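Long-range contacts in cephalosporin acylase (Bacillus halodurans, PDB 2NLZ), which is probably an N-terminal nucleophile amide hydrolase of the gamma-glutamyltranspeptidase family, named as a cephalosporin acylase though its function is not established: residues M25-S29 with G512-W516; F183-A187 with W199-H204; D292-Y297 with F485-I489; V359-T363 with G434-V438; Q446-Q450 with P469-W473. The protein carries 1 engineered substitution. One frame throughout, in Å; residues are numbered along the deposited sequence.

Interaction 1: M25-S29 with G512-W516; sequences MVATS and GQIIW
Met25 and Ile515 lie alongside each other and point in opposite directions, each reaching from its own strand past the other. The thioether of Met25 rests on the Ile515 branches, with SD 3.7 Å from CG2, while Ile515 CD1 continues as far as Met25 O, 3.6 Å away. Ala27, next along on the same inward face, sets its CB between two neighbours, 4.2 Å from Ile515 CG1 and 3.7 Å from Gln513 NE2. Gln513 bends at its second torsion (chi2 -79°), and this turn lays the amide against the main chain of Ala27 and Thr28 instead of sending it straight across. Its CD lies 3.6 Å from Thr28 CA and its CG 3.6 Å from Ala27 O. Although Gln513 NE2 and Thr28 N come within 3.3 Å, both are donors; the amide nitrogen is satisfied by Thr528 OG1. The strand segments run antiparallel at 163°, with axes 6.7 Å apart, but they face each other and are not hydrogen-bonded neighbours: Ala27 pairs with Ala362 and Gln513 with Gly437. This is the face-to-face meeting of two sheets expected of the alpha-beta-beta-alpha sandwich of the family. Because each backbone spends its hydrogen bonds on its own neighbours, what joins the layers here is non-directional contact of buried groups, apolar at Met25, Ala27 and Ile515 and polar but not hydrogen-bonded across the layers at Gln513.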
# COMPACT_ATOMS: atom_id res chain seq x y z
N MET D 25 20.78 -10.91 25.19
CA MET D 25 19.92 -10.04 24.41
C MET D 25 19.10 -9.13 25.32
O MET D 25 18.57 -9.57 26.34
CB MET D 25 18.98 -10.87 23.54
CG MET D 25 18.18 -10.05 22.53
SD MET D 25 17.17 -11.08 21.45
CE MET D 25 18.38 -11.59 20.24
N VAL D 26 19.04 -7.86 24.94
CA VAL D 26 18.23 -6.89 25.67
C VAL D 26 17.33 -6.20 24.66
O VAL D 26 17.79 -5.81 23.58
CB VAL D 26 19.11 -5.87 26.40
CG1 VAL D 26 18.26 -4.85 27.11
CG2 VAL D 26 19.99 -6.56 27.39
N ALA D 27 16.05 -6.09 25.01
CA ALA D 27 15.06 -5.48 24.15
C ALA D 27 14.19 -4.52 24.95
O ALA D 27 13.46 -4.91 25.87
CB ALA D 27 14.22 -6.54 23.46
N THR D 28 14.29 -3.24 24.61
CA THR D 28 13.55 -2.20 25.30
C THR D 28 13.33 -0.95 24.44
O THR D 28 13.84 -0.84 23.32
CB THR D 28 14.23 -1.82 26.64
OG1 THR D 28 13.34 -0.99 27.41
CG2 THR D 28 15.57 -1.12 26.39
N SER D 29 12.59 -0.00 25.02
CA SER D 29 12.13 1.18 24.32
C SER D 29 13.12 2.34 24.30
O SER D 29 12.79 3.42 23.81
CB SER D 29 10.82 1.65 24.94
OG SER D 29 11.03 2.03 26.28
N GLY D 512 5.83 -2.88 22.17
CA GLY D 512 6.10 -4.25 22.55
C GLY D 512 7.55 -4.64 22.42
O GLY D 512 8.30 -4.02 21.66
N GLN D 513 7.96 -5.65 23.19
CA GLN D 513 9.25 -6.30 22.98
C GLN D 513 9.06 -7.81 23.16
O GLN D 513 8.28 -8.26 24.00
CB GLN D 513 10.33 -5.81 23.94
CG GLN D 513 10.28 -4.32 24.31
CD GLN D 513 10.85 -3.43 23.24
OE1 GLN D 513 10.41 -2.28 23.08
NE2 GLN D 513 11.82 -3.94 22.49
N ILE D 514 9.80 -8.57 22.36
CA ILE D 514 9.74 -10.02 22.40
C ILE D 514 11.16 -10.56 22.25
O ILE D 514 11.93 -10.09 21.42
CB ILE D 514 8.83 -10.58 21.26
CG1 ILE D 514 7.35 -10.30 21.54
CG2 ILE D 514 9.04 -12.07 21.07
CD1 ILE D 514 6.42 -10.53 20.34
N ILE D 515 11.50 -11.52 23.11
CA ILE D 515 12.65 -12.39 22.89
C ILE D 515 12.17 -13.84 22.97
O ILE D 515 11.63 -14.25 24.00
CB ILE D 515 13.78 -12.16 23.93
CG1 ILE D 515 14.30 -10.73 23.87
CG2 ILE D 515 14.94 -13.08 23.66
CD1 ILE D 515 15.32 -10.42 24.94
N TRP D 516 12.34 -14.61 21.89
CA TRP D 516 12.06 -16.05 21.93
C TRP D 516 13.34 -16.88 21.91
O TRP D 516 14.25 -16.63 21.12
CB TRP D 516 11.14 -16.54 20.79
CG TRP D 516 9.74 -15.94 20.67
CD1 TRP D 516 9.08 -15.68 19.51
CD2 TRP D 516 8.84 -15.56 21.73
NE1 TRP D 516 7.84 -15.15 19.76
CE2 TRP D 516 7.66 -15.06 21.12
CE3 TRP D 516 8.91 -15.59 23.14
CZ2 TRP D 516 6.56 -14.59 21.86
CZ3 TRP D 516 7.81 -15.12 23.88
CH2 TRP D 516 6.65 -14.63 23.24

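Interaction 2: F183-A187 with W199-H204; sequences FDTFA and WRSQGH
Phe186, Trp199 and His204 form an aromatic cluster where helix 180-186 meets the start of helix 202-212, a small case of rings gathered between helices. Hydrogen bonding fixes the indole first. Trp199 CG stands opposite its backbone N (chi1 176°), carrying the indole toward helix 180-186, where NE1 donates to Thr185 O at 3.0 Å; the acceptor lies in the ring plane, with the bond bent to 144°. The same carbonyl oxygen receives a water that also donates to Arg200 O, so the second segment grips Thr185 O both directly and through water. On the other helix, Ser201 occupies the N-cap, and its OG shares a 2.8 Å hydrogen bond with His204 ND1 that restrains the imidazole.

The aromatic contacts involve little overlap. The Phe186 ring and the six-membered ring of Trp199 are near parallel, at 22°, but slid apart, whereas Phe186 and His204 meet rim to rim. Trp199 CH2 lies over one face of the His204 ring, toward its rim, and Trp163 meets Trp199 edge-to-face. A leucine in place of Trp199 would probably leave Thr185 O without its direct donor and open a gap beside the Phe186 ring. Van der Waals contacts complete the set: Phe186 CD1 lies 3.6 Å from Trp199 CZ2, and the methyl CG2 of Thr185 reaches the edge of the imidazole, in its plane, 4.0 Å from His204 CE1.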
# COMPACT_ATOMS: atom_id res chain seq x y z
N PHE D 183 8.66 20.99 37.86
CA PHE D 183 9.14 21.99 36.93
C PHE D 183 10.64 22.24 37.09
O PHE D 183 11.32 22.52 36.12
CB PHE D 183 8.36 23.30 37.08
CG PHE D 183 6.93 23.21 36.62
CD1 PHE D 183 6.61 23.32 35.27
CD2 PHE D 183 5.90 23.03 37.53
CE1 PHE D 183 5.30 23.23 34.85
CE2 PHE D 183 4.58 22.94 37.12
CZ PHE D 183 4.28 23.05 35.77
N ASP D 184 11.14 22.15 38.32
CA ASP D 184 12.56 22.37 38.57
C ASP D 184 13.41 21.22 38.01
O ASP D 184 14.50 21.46 37.48
CB ASP D 184 12.83 22.54 40.07
CG ASP D 184 12.26 23.83 40.62
OD1 ASP D 184 12.00 24.77 39.84
OD2 ASP D 184 12.08 23.91 41.85
N THR D 185 12.88 20.00 38.11
CA THR D 185 13.55 18.78 37.67
C THR D 185 13.40 18.51 36.17
O THR D 185 14.39 18.23 35.49
CB THR D 185 13.02 17.57 38.44
OG1 THR D 185 13.17 17.79 39.84
CG2 THR D 185 13.73 16.28 38.04
N PHE D 186 12.18 18.58 35.66
CA PHE D 186 11.89 18.13 34.29
C PHE D 186 11.73 19.26 33.27
O PHE D 186 11.70 19.01 32.06
CB PHE D 186 10.66 17.23 34.27
CG PHE D 186 10.83 15.98 35.07
CD1 PHE D 186 11.81 15.07 34.75
CD2 PHE D 186 10.00 15.73 36.15
CE1 PHE D 186 11.97 13.92 35.48
CE2 PHE D 186 10.15 14.58 36.90
CZ PHE D 186 11.14 13.67 36.57
N ALA D 187 11.61 20.49 33.76
CA ALA D 187 11.59 21.66 32.89
C ALA D 187 12.54 22.75 33.39
O ALA D 187 12.09 23.85 33.73
CB ALA D 187 10.19 22.20 32.77
N TRP D 199 19.51 16.83 28.50
CA TRP D 199 18.87 16.98 29.80
C TRP D 199 19.61 16.11 30.79
O TRP D 199 20.05 15.01 30.45
CB TRP D 199 17.40 16.59 29.72
CG TRP D 199 16.70 16.62 31.03
CD1 TRP D 199 16.14 17.71 31.63
CD2 TRP D 199 16.48 15.52 31.92
NE1 TRP D 199 15.58 17.36 32.83
CE2 TRP D 199 15.77 16.02 33.04
CE3 TRP D 199 16.80 14.16 31.88
CZ2 TRP D 199 15.39 15.20 34.11
CZ3 TRP D 199 16.42 13.35 32.94
CH2 TRP D 199 15.72 13.88 34.04
N ARG D 200 19.76 16.62 32.01
CA ARG D 200 20.42 15.90 33.07
C ARG D 200 19.68 16.12 34.37
O ARG D 200 18.87 17.04 34.48
CB ARG D 200 21.87 16.34 33.21
CG ARG D 200 22.07 17.86 33.23
CD ARG D 200 23.54 18.25 33.33
NE ARG D 200 24.15 17.77 34.58
CZ ARG D 200 24.12 18.43 35.73
NH1 ARG D 200 23.50 19.60 35.82
NH2 ARG D 200 24.70 17.91 36.80
N SER D 201 19.96 15.28 35.35
CA SER D 201 19.38 15.44 36.66
C SER D 201 20.32 14.90 37.72
O SER D 201 20.47 13.67 37.88
CB SER D 201 18.03 14.74 36.72
OG SER D 201 17.45 14.91 37.99
N GLN D 202 20.96 15.82 38.44
CA GLN D 202 21.82 15.47 39.57
C GLN D 202 21.02 14.78 40.66
O GLN D 202 21.53 13.91 41.36
CB GLN D 202 22.52 16.70 40.16
CG GLN D 202 24.02 16.77 39.89
CD GLN D 202 24.82 15.62 40.51
OE1 GLN D 202 24.36 14.96 41.46
NE2 GLN D 202 26.02 15.38 39.99
N GLY D 203 19.75 15.17 40.79
CA GLY D 203 18.84 14.54 41.72
C GLY D 203 18.75 13.05 41.47
O GLY D 203 19.00 12.25 42.38
N HIS D 204 18.41 12.68 40.24
CA HIS D 204 18.30 11.29 39.82
C HIS D 204 19.57 10.49 40.12
O HIS D 204 19.49 9.37 40.62
CB HIS D 204 17.98 11.19 38.34
CG HIS D 204 16.52 11.35 38.02
ND1 HIS D 204 15.88 12.56 38.09
CD2 HIS D 204 15.59 10.45 37.62
CE1 HIS D 204 14.61 12.41 37.74
NE2 HIS D 204 14.41 11.13 37.46
O HOH W 1 17.04 18.27 36.51

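Interaction 3: D292-Y297 with F485-I489; sequences DTVDTY and FPVDI
Tyr297 receives the edge of the Phe485 ring over one face, in an edge-to-face pair with centroids 4.6 Å apart and planes at 61°. Phe485 CZ sits above the middle of the tyrosine ring, and CE2 approaches Tyr297 CE1 to 3.4 Å. The phenylalanine has its own cover, since CD of Pro486 lies over one of its faces, toward the rim. At the edge of the Tyr297 ring, and in its plane, is Asp292 OD1, to which Tyr297 OH donates a 2.9 Å hydrogen bond; the hydroxyl meets the carboxylate from above its plane, 35° out. The other carboxylate oxygen, OD2, accepts from Tyr12 OH of the fourth subunit, so the aspartate ties this ring to the assembly.

Two helix beginnings come together here: Thr293 is the N-cap of helix 294-314 and Pro486 holds the same place before helix 487-495. Thr293 OG1 donates to Thr296 OG1, bracing the first turn. Ile489 bridges the two starts with separate branches. Its CG1 stands anti to the carbonyl carbon (chi1 -72°), which carries CD1 to the main chain at Asp292, 3.4 Å from Asp292 O. The other branch, CG2, touches Tyr297 CD2 at 3.7 Å and lies 4.1 Å from Val294 CA. One residue earlier, Asp488 OD1 is hydrogen-bonded to Ser9 OG of the second subunit.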
# COMPACT_ATOMS: atom_id res chain seq x y z
N ASP D 292 -5.59 -12.78 9.02
CA ASP D 292 -6.26 -11.62 8.43
C ASP D 292 -7.61 -11.96 7.79
O ASP D 292 -7.80 -11.75 6.59
CB ASP D 292 -5.33 -10.92 7.43
CG ASP D 292 -4.14 -10.24 8.12
OD1 ASP D 292 -4.35 -9.21 8.82
OD2 ASP D 292 -3.00 -10.73 7.94
N THR D 293 -8.53 -12.49 8.59
CA THR D 293 -9.94 -12.66 8.21
C THR D 293 -10.82 -11.85 9.16
O THR D 293 -10.43 -11.56 10.30
CB THR D 293 -10.42 -14.15 8.22
OG1 THR D 293 -10.60 -14.61 9.57
CG2 THR D 293 -9.45 -15.07 7.50
N VAL D 294 -12.01 -11.49 8.70
CA VAL D 294 -12.97 -10.78 9.54
C VAL D 294 -13.39 -11.68 10.71
O VAL D 294 -13.58 -11.20 11.83
CB VAL D 294 -14.19 -10.30 8.71
CG1 VAL D 294 -14.80 -11.44 7.87
CG2 VAL D 294 -15.24 -9.64 9.60
N ASP D 295 -13.50 -12.98 10.44
CA ASP D 295 -13.86 -13.97 11.43
C ASP D 295 -12.91 -13.90 12.63
O ASP D 295 -13.35 -13.76 13.79
CB ASP D 295 -13.83 -15.37 10.80
CG ASP D 295 -14.03 -16.48 11.81
OD1 ASP D 295 -15.18 -16.67 12.25
OD2 ASP D 295 -13.03 -17.16 12.14
N THR D 296 -11.61 -13.98 12.33
CA THR D 296 -10.55 -14.00 13.33
C THR D 296 -10.57 -12.77 14.22
O THR D 296 -10.63 -12.91 15.44
CB THR D 296 -9.16 -14.15 12.70
OG1 THR D 296 -9.14 -15.30 11.86
CG2 THR D 296 -8.11 -14.32 13.78
N TYR D 297 -10.55 -11.58 13.61
CA TYR D 297 -10.59 -10.33 14.39
C TYR D 297 -11.85 -10.24 15.23
O TYR D 297 -11.79 -9.81 16.38
CB TYR D 297 -10.44 -9.08 13.50
CG TYR D 297 -9.04 -8.87 12.96
CD1 TYR D 297 -8.01 -8.39 13.79
CD2 TYR D 297 -8.74 -9.12 11.62
CE1 TYR D 297 -6.71 -8.19 13.30
CE2 TYR D 297 -7.45 -8.93 11.12
CZ TYR D 297 -6.44 -8.46 11.96
OH TYR D 297 -5.16 -8.26 11.44
N PHE D 485 -4.41 -1.08 9.78
CA PHE D 485 -5.42 -2.13 9.88
C PHE D 485 -6.18 -2.22 8.56
O PHE D 485 -6.69 -1.21 8.06
CB PHE D 485 -6.41 -1.83 11.00
CG PHE D 485 -7.27 -2.99 11.38
CD1 PHE D 485 -8.48 -3.23 10.74
CD2 PHE D 485 -6.88 -3.85 12.40
CE1 PHE D 485 -9.28 -4.32 11.09
CE2 PHE D 485 -7.67 -4.94 12.76
CZ PHE D 485 -8.88 -5.17 12.09
N PRO D 486 -6.23 -3.43 7.98
CA PRO D 486 -6.85 -3.65 6.67
C PRO D 486 -8.31 -3.15 6.60
O PRO D 486 -9.16 -3.54 7.41
CB PRO D 486 -6.73 -5.17 6.47
CG PRO D 486 -6.47 -5.72 7.83
CD PRO D 486 -5.71 -4.68 8.55
N VAL D 487 -8.55 -2.27 5.62
CA VAL D 487 -9.77 -1.46 5.55
C VAL D 487 -11.01 -2.28 5.21
O VAL D 487 -12.07 -2.05 5.78
CB VAL D 487 -9.60 -0.28 4.55
CG1 VAL D 487 -10.87 0.55 4.44
CG2 VAL D 487 -8.42 0.61 4.94
N ASP D 488 -10.87 -3.24 4.30
CA ASP D 488 -11.98 -4.12 3.97
C ASP D 488 -12.49 -4.86 5.22
O ASP D 488 -13.71 -4.93 5.44
CB ASP D 488 -11.58 -5.13 2.89
CG ASP D 488 -12.68 -6.14 2.63
OD1 ASP D 488 -12.42 -7.35 2.82
OD2 ASP D 488 -13.80 -5.73 2.26
N ILE D 489 -11.56 -5.38 6.02
CA ILE D 489 -11.87 -6.10 7.25
C ILE D 489 -12.51 -5.18 8.29
O ILE D 489 -13.51 -5.54 8.93
CB ILE D 489 -10.63 -6.82 7.83
CG1 ILE D 489 -10.29 -8.03 6.95
CG2 ILE D 489 -10.88 -7.25 9.28
CD1 ILE D 489 -8.90 -8.60 7.14

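Interaction 4: V359-T363 with G434-V438; sequences VYLAT and GPFGV
Tyr360 lays its ring flat over Gly437, and this is the tightly packed half of the contact. The glycine CA stands 3.6 Å from the ring centroid and only 11° off the ring normal, a CH-pi interaction centred on the face. With CG anti to the backbone N (chi1 -180°), the tyrosine is extended across the space between the strands, its ring lying over Gly437 and its hydroxyl end reaching the main chain at Phe436. A side chain on Gly437 would point at Tyr360 and run into the ring, so the absence of one is what lets the aromatic settle against the peptide. The far end of the tyrosine is polar: Tyr360 OH is hydrogen-bonded to Ser372 OG, which gives the buried hydroxyl a partner and probably helps to hold the ring in place.

The other half is looser, though it too is buried and has no solvent side. Small groups meet there carbon to carbon, Ala362 CB touching the Pro435 ring at CG, 3.8 Å away. The same Pro435 CG makes a loose approach to a backbone oxygen, 4.1 Å from Thr363 O. Between the halves, Pro435 CB lies 3.7 Å from Tyr360 OH.

The segments are antiparallel at 167° with axes 6.9 Å apart, facing strands of the sandwich core. Strand 359-365 is flanked by 24-28 and 370-376, and Leu361 and Thr363 pack on helix 47-61. Strand 431-438 lies between 424-428 and 512-517; Phe436 turns the other way, edge-to-face with His448 of helix 444-457.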
# COMPACT_ATOMS: atom_id res chain seq x y z
N VAL D 359 7.15 1.47 30.93
CA VAL D 359 8.28 0.95 30.15
C VAL D 359 8.33 -0.57 30.22
O VAL D 359 8.29 -1.16 31.30
CB VAL D 359 9.66 1.58 30.56
CG1 VAL D 359 9.74 3.02 30.12
CG2 VAL D 359 9.92 1.48 32.05
N TYR D 360 8.38 -1.21 29.06
CA TYR D 360 8.58 -2.65 29.01
C TYR D 360 9.97 -3.00 28.50
O TYR D 360 10.59 -2.23 27.76
CB TYR D 360 7.47 -3.39 28.23
CG TYR D 360 7.71 -4.88 28.21
CD1 TYR D 360 7.52 -5.63 29.36
CD2 TYR D 360 8.21 -5.52 27.08
CE1 TYR D 360 7.79 -6.99 29.39
CE2 TYR D 360 8.49 -6.88 27.10
CZ TYR D 360 8.27 -7.60 28.26
OH TYR D 360 8.54 -8.95 28.30
N LEU D 361 10.44 -4.17 28.89
CA LEU D 361 11.83 -4.53 28.82
C LEU D 361 11.89 -6.05 28.79
O LEU D 361 11.12 -6.72 29.50
CB LEU D 361 12.50 -3.97 30.07
CG LEU D 361 13.89 -4.20 30.64
CD1 LEU D 361 13.93 -3.32 31.86
CD2 LEU D 361 14.15 -5.64 31.03
N ALA D 362 12.79 -6.61 27.98
CA ALA D 362 13.00 -8.05 28.00
C ALA D 362 14.46 -8.38 27.86
O ALA D 362 15.16 -7.80 27.02
CB ALA D 362 12.20 -8.73 26.92
N THR D 363 14.93 -9.30 28.70
CA THR D 363 16.32 -9.74 28.68
C THR D 363 16.44 -11.27 28.73
O THR D 363 15.61 -11.97 29.32
CB THR D 363 17.08 -9.17 29.87
OG1 THR D 363 16.31 -9.39 31.05
CG2 THR D 363 17.31 -7.68 29.72
N GLY D 434 10.09 -17.65 26.22
CA GLY D 434 10.54 -16.27 26.46
C GLY D 434 9.63 -15.21 27.06
O GLY D 434 8.44 -15.43 27.32
N PRO D 435 10.21 -14.02 27.29
CA PRO D 435 9.47 -12.88 27.80
C PRO D 435 8.85 -12.04 26.68
O PRO D 435 9.42 -11.92 25.58
CB PRO D 435 10.54 -12.08 28.53
CG PRO D 435 11.81 -12.38 27.78
CD PRO D 435 11.64 -13.72 27.11
N PHE D 436 7.67 -11.50 26.96
CA PHE D 436 6.99 -10.60 26.04
C PHE D 436 6.17 -9.61 26.87
O PHE D 436 5.88 -9.87 28.04
CB PHE D 436 6.08 -11.37 25.08
CG PHE D 436 4.86 -11.97 25.73
CD1 PHE D 436 4.92 -13.23 26.27
CD2 PHE D 436 3.66 -11.27 25.78
CE1 PHE D 436 3.81 -13.79 26.85
CE2 PHE D 436 2.56 -11.82 26.38
CZ PHE D 436 2.63 -13.08 26.91
N GLY D 437 5.83 -8.48 26.26
CA GLY D 437 4.93 -7.51 26.87
C GLY D 437 4.53 -6.47 25.86
O GLY D 437 5.30 -6.16 24.94
N VAL D 438 3.31 -5.96 25.99
CA VAL D 438 2.90 -4.79 25.22
C VAL D 438 2.33 -3.69 26.12
O VAL D 438 1.15 -3.68 26.44
CB VAL D 438 1.91 -5.11 24.09
CG1 VAL D 438 1.68 -3.86 23.23
CG2 VAL D 438 2.43 -6.23 23.23

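Interaction 5: Q446-Q450 with P469-W473; sequences QGHMQ and PRWQW
Gln446 and Gln450, one helical turn apart, each turn their amide to the main chain of a different tryptophan. Gln446 OE1 accepts from Trp473 N on a lone pair, and Gln446 NE2 returns a bond to Trp473 O at 3.0 Å, nearly straight at 169°; Phe442 O takes a further bond from NE2. Gln450 makes the same pair of bonds two residues earlier, but with the donors tilted from the carbonyl planes: OE1 accepts from Trp471 N at 3.2 Å and NE2 donates to Trp471 O at 2.9 Å. The same NE2 also donates to Gln446 O, from above the carbonyl plane, on the face opposite the helical donor Gln450 N.

Helix 444-457 thus satisfies one edge of strand 471-473, an outer strand of a small three-stranded sheet; the strand's other edge pairs with 478-481.

Trp471 CG sits between its backbone N and carbonyl carbon (chi1 54°), which leaves the indole against the Gln450 amide, stacked with planes 9° apart, NE2 over the ring centre; Met449 CE meets the ring edge. Trp471 NE1 is satisfied by Gln300 OE1. An alanine in place of Trp471 would probably leave the Gln450 amide without its stacking surface and Gln300 without that donor.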
# COMPACT_ATOMS: atom_id res chain seq x y z
N GLN D 446 -4.98 -6.69 25.76
CA GLN D 446 -5.36 -6.78 24.35
C GLN D 446 -4.13 -7.00 23.48
O GLN D 446 -4.16 -7.81 22.54
CB GLN D 446 -6.13 -5.54 23.92
CG GLN D 446 -7.19 -5.13 24.95
CD GLN D 446 -8.17 -4.09 24.44
OE1 GLN D 446 -8.75 -4.22 23.35
NE2 GLN D 446 -8.36 -3.03 25.23
N GLY D 447 -3.05 -6.30 23.82
CA GLY D 447 -1.75 -6.49 23.16
C GLY D 447 -1.12 -7.85 23.44
O GLY D 447 -0.46 -8.43 22.58
N HIS D 448 -1.32 -8.34 24.66
CA HIS D 448 -0.90 -9.68 25.03
C HIS D 448 -1.68 -10.73 24.21
O HIS D 448 -1.10 -11.71 23.74
CB HIS D 448 -1.12 -9.92 26.52
CG HIS D 448 -0.03 -9.36 27.39
ND1 HIS D 448 0.39 -9.99 28.54
CD2 HIS D 448 0.73 -8.25 27.27
CE1 HIS D 448 1.35 -9.28 29.10
NE2 HIS D 448 1.58 -8.21 28.35
N MET D 449 -2.98 -10.52 24.04
CA MET D 449 -3.78 -11.48 23.28
C MET D 449 -3.33 -11.48 21.83
O MET D 449 -3.25 -12.54 21.21
CB MET D 449 -5.28 -11.18 23.35
CG MET D 449 -6.12 -12.37 22.91
SD MET D 449 -7.93 -12.18 22.76
CE MET D 449 -7.97 -10.77 21.70
N GLN D 450 -3.03 -10.29 21.30
CA GLN D 450 -2.64 -10.19 19.89
C GLN D 450 -1.28 -10.83 19.62
O GLN D 450 -1.20 -11.68 18.73
CB GLN D 450 -2.75 -8.76 19.36
CG GLN D 450 -4.21 -8.33 19.18
CD GLN D 450 -4.39 -6.82 19.04
OE1 GLN D 450 -4.13 -6.26 17.97
NE2 GLN D 450 -4.85 -6.17 20.09
N PRO D 469 -0.55 -4.87 12.41
CA PRO D 469 -1.51 -3.82 12.76
C PRO D 469 -2.35 -4.23 13.96
O PRO D 469 -2.61 -5.42 14.15
CB PRO D 469 -2.39 -3.71 11.52
CG PRO D 469 -2.18 -5.01 10.77
CD PRO D 469 -0.76 -5.37 11.04
N ARG D 470 -2.75 -3.25 14.76
CA ARG D 470 -3.37 -3.54 16.05
C ARG D 470 -4.74 -2.94 16.20
O ARG D 470 -5.04 -1.88 15.68
CB ARG D 470 -2.47 -3.08 17.19
CG ARG D 470 -1.21 -3.93 17.37
CD ARG D 470 -0.25 -3.29 18.34
NE ARG D 470 1.09 -3.84 18.23
CZ ARG D 470 2.20 -3.24 18.67
NH1 ARG D 470 2.11 -2.05 19.27
NH2 ARG D 470 3.39 -3.82 18.52
N TRP D 471 -5.58 -3.65 16.94
CA TRP D 471 -6.87 -3.14 17.35
C TRP D 471 -6.88 -2.99 18.87
O TRP D 471 -6.09 -3.64 19.56
CB TRP D 471 -7.98 -4.09 16.92
CG TRP D 471 -7.75 -5.48 17.40
CD1 TRP D 471 -7.15 -6.50 16.72
CD2 TRP D 471 -8.10 -6.01 18.69
NE1 TRP D 471 -7.10 -7.63 17.50
CE2 TRP D 471 -7.68 -7.35 18.71
CE3 TRP D 471 -8.73 -5.48 19.82
CZ2 TRP D 471 -7.86 -8.17 19.82
CZ3 TRP D 471 -8.91 -6.29 20.93
CH2 TRP D 471 -8.48 -7.62 20.92
N GLN D 472 -7.77 -2.14 19.38
CA GLN D 472 -8.05 -2.10 20.81
C GLN D 472 -9.46 -1.64 21.14
O GLN D 472 -9.94 -0.64 20.62
CB GLN D 472 -7.01 -1.30 21.59
CG GLN D 472 -7.06 0.20 21.45
CD GLN D 472 -6.21 0.87 22.51
OE1 GLN D 472 -6.31 0.55 23.70
NE2 GLN D 472 -5.35 1.79 22.08
N TRP D 473 -10.12 -2.40 22.02
CA TRP D 473 -11.47 -2.08 22.50
C TRP D 473 -11.41 -1.04 23.62
O TRP D 473 -10.56 -1.13 24.50
CB TRP D 473 -12.16 -3.35 22.98
CG TRP D 473 -13.34 -3.12 23.84
CD1 TRP D 473 -14.60 -2.86 23.42
CD2 TRP D 473 -13.37 -3.11 25.26
NE1 TRP D 473 -15.43 -2.69 24.50
CE2 TRP D 473 -14.70 -2.84 25.64
CE3 TRP D 473 -12.41 -3.29 26.25
CZ2 TRP D 473 -15.09 -2.75 26.98
CZ3 TRP D 473 -12.80 -3.21 27.58
CH2 TRP D 473 -14.13 -2.94 27.93

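Overall arrangement
Interactions 1 and 4 belong to one core: their centres are about 5 Å apart, and both span the facing layers, with strands 24-28 and 359-365 neighbours on one side and 512-517 and 431-438 on the other. Interaction 5 follows interaction 4 in the chain, joins a helix packed against the core to a small separate sheet, and touches interactions 4 and 3, the latter's centre about 13 Å away. Interaction 2 stands apart, about 46 Å from interaction 3 between centres and across the chain's centre; both join helices farther out. Along the sequence interaction 1 encloses all the others and interaction 3 encloses 4 and 5, so residues near both chain ends meet in the core.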